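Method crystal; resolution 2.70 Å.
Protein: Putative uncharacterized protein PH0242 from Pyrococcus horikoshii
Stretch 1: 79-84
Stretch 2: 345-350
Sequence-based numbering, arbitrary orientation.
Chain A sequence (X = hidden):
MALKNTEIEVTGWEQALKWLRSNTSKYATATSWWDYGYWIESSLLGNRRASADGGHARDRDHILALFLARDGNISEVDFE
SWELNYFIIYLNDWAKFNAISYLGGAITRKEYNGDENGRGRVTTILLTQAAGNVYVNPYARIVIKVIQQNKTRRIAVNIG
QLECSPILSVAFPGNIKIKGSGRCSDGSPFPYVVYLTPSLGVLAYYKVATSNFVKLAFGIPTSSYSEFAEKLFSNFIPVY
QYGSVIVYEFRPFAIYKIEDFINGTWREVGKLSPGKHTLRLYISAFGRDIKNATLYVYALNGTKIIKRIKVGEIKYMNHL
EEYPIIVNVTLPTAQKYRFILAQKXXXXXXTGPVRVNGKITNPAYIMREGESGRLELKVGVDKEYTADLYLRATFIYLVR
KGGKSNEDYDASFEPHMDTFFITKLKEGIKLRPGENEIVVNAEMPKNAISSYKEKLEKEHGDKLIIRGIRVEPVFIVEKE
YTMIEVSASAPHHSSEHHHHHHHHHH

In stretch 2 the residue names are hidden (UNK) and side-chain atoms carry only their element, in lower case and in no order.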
# COMPACT_ATOMS: atom_id res chain seq x y z
N PHE A 79 6.97 0.91 0.77
CA PHE A 79 6.58 0.40 2.10
C PHE A 79 7.47 -0.72 2.64
O PHE A 79 7.52 -0.92 3.88
CB PHE A 79 5.13 -0.06 2.13
CG PHE A 79 4.13 1.05 2.02
CD1 PHE A 79 3.08 0.97 1.10
CD2 PHE A 79 4.22 2.18 2.85
CE1 PHE A 79 2.13 1.99 1.02
CE2 PHE A 79 3.29 3.19 2.76
CZ PHE A 79 2.24 3.10 1.85
N GLU A 80 8.14 -1.45 1.75
CA GLU A 80 9.00 -2.54 2.20
C GLU A 80 10.11 -2.02 3.13
O GLU A 80 10.41 -2.64 4.14
CB GLU A 80 9.58 -3.34 1.02
CG GLU A 80 10.62 -4.39 1.43
CD GLU A 80 10.09 -5.45 2.41
OE1 GLU A 80 10.84 -6.41 2.75
OE2 GLU A 80 8.91 -5.32 2.83
N SER A 81 10.69 -0.87 2.80
CA SER A 81 11.75 -0.32 3.62
C SER A 81 11.27 -0.06 5.05
O SER A 81 12.07 -0.05 5.96
CB SER A 81 12.32 0.96 3.02
OG SER A 81 11.38 1.98 3.16
N TRP A 82 9.97 0.10 5.25
CA TRP A 82 9.41 0.19 6.60
C TRP A 82 9.08 -1.12 7.22
O TRP A 82 8.59 -1.12 8.34
CB TRP A 82 8.14 1.07 6.68
CG TRP A 82 8.24 2.47 6.14
CD1 TRP A 82 9.38 3.18 5.76
CD2 TRP A 82 7.13 3.40 5.92
NE1 TRP A 82 9.05 4.43 5.30
CE2 TRP A 82 7.71 4.63 5.38
CE3 TRP A 82 5.76 3.34 6.11
CZ2 TRP A 82 6.94 5.73 5.06
CZ3 TRP A 82 4.99 4.46 5.78
CH2 TRP A 82 5.57 5.62 5.27
N GLU A 83 9.32 -2.23 6.51
CA GLU A 83 8.91 -3.59 6.94
C GLU A 83 7.41 -3.72 7.14
O GLU A 83 6.95 -4.51 7.99
CB GLU A 83 9.59 -4.00 8.24
CG GLU A 83 10.94 -4.66 8.08
CD GLU A 83 11.74 -4.58 9.36
OE1 GLU A 83 11.35 -5.28 10.33
OE2 GLU A 83 12.75 -3.82 9.41
N LEU A 84 6.66 -2.93 6.37
CA LEU A 84 5.20 -2.88 6.48
C LEU A 84 4.56 -4.22 6.17
O LEU A 84 4.83 -4.82 5.12
CB LEU A 84 4.61 -1.79 5.58
CG LEU A 84 3.11 -1.57 5.79
CD1 LEU A 84 2.87 -0.99 7.17
CD2 LEU A 84 2.50 -0.69 4.73
N UNK A 345 16.22 -8.17 1.80
CA UNK A 345 15.35 -7.15 2.35
C UNK A 345 15.35 -7.12 3.86
O UNK A 345 15.99 -7.94 4.49
N UNK A 346 14.62 -6.15 4.44
CA UNK A 346 14.71 -5.90 5.87
C UNK A 346 13.79 -6.76 6.70
O UNK A 346 12.65 -7.02 6.27
c UNK A 346 13.44 -4.16 4.80
c UNK A 346 14.28 -4.44 5.99
c UNK A 346 13.93 -5.07 3.71
N UNK A 347 14.29 -7.20 7.85
CA UNK A 347 13.50 -7.89 8.87
C UNK A 347 13.93 -7.35 10.21
O UNK A 347 14.95 -6.66 10.32
c UNK A 347 13.71 -9.44 8.90
c UNK A 347 13.00 -10.14 7.75
c UNK A 347 15.18 -9.81 8.95
N UNK A 348 13.15 -7.69 11.24
CA UNK A 348 13.50 -7.34 12.61
C UNK A 348 12.81 -6.08 13.10
O UNK A 348 12.89 -5.03 12.46
N UNK A 349 12.12 -6.20 14.23
CA UNK A 349 11.50 -5.07 14.91
C UNK A 349 12.28 -4.82 16.21
O UNK A 349 12.62 -5.78 16.93
c UNK A 349 9.30 -5.70 13.93
c UNK A 349 10.02 -5.42 15.22
c UNK A 349 9.29 -4.28 15.91
N UNK A 350 12.58 -3.56 16.52
CA UNK A 350 13.23 -3.23 17.82
C UNK A 350 12.33 -3.58 18.99
O UNK A 350 11.17 -3.16 19.02
c UNK A 350 14.61 -1.42 16.76
c UNK A 350 13.64 -1.76 17.89
c UNK A 350 14.88 0.07 16.76
c UNK A 350 15.89 -2.25 16.83
O HOH W 1 15.74 -4.26 10.37

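Position 345 has no side-chain atoms, only N, CA, C and O, and its backbone is almost fully extended (phi -174°, psi 176°) within a strand. A CB built on it would point toward the first stretch and lie 3.3 Å from OE1 of Glu80, but it would also clash with a ring carbon of position 346. The residue is Gly345, and its bare CA leaves that space free.

Position 346 carries three carbons that close a ring onto its own backbone N, so this N has no hydrogen to donate. The CA-to-CB bond points toward the first stretch, and the ring lies against Glu80, with one carbon 3.5 Å from the backbone O of Glu80 and another 3.5 Å from its OE1. Such a ring identifies Pro346, with a C-gamma endo pucker; the two carbons are CG and CD respectively. Its carbonyl O lies 3.4 Å from CG of Glu83.

At position 347 a single carbon carries two more, three in all and without a heteroatom. This fork at CB would also suit threonine in shape, but the elements are all carbon, and the residue is Val347. Its CA-to-CB bond points away from the first stretch, and the closest approach is made by the backbone: the carbonyl C of Val347 is 3.3 Å from OE1 of Glu83.

Position 348 again lacks side-chain atoms. With phi 97° and psi 126°, a CB would be jammed against the carbonyl O of Val347, which by itself calls for glycine. In Gly348 the carbonyl O lies 2.6 Å from OE1 of Glu83.

Position 349 has three carbons, one bearing the other two, on a CA-to-CB bond that points sideways; one terminal carbon comes within 4.2 Å of OE1 of Glu83. This is Val349, with chi1 in the t well.

Position 350 holds four carbons, forked at the second; its forked carbon, the nearest of the four, is still 8.0 Å from OE2 of Glu83. The fork beyond CB identifies Leu350.

The contact is small, burying 258 Å² in all, and rests mainly on Pro346 and Glu83. Within stretch 1, Glu83 N donates to Glu80 O at 2.6 Å, and both glutamates contact Pro346. The proline ring packs against Glu80, while the Glu83 side chain (chi1 m, chi2 t) extends to the backbone around Gly348. One water joins the two sides, donating to Glu83 OE2 at 3.2 Å and to Val347 O at 2.5 Å.

Stretch 2 345-350: GPVGVL
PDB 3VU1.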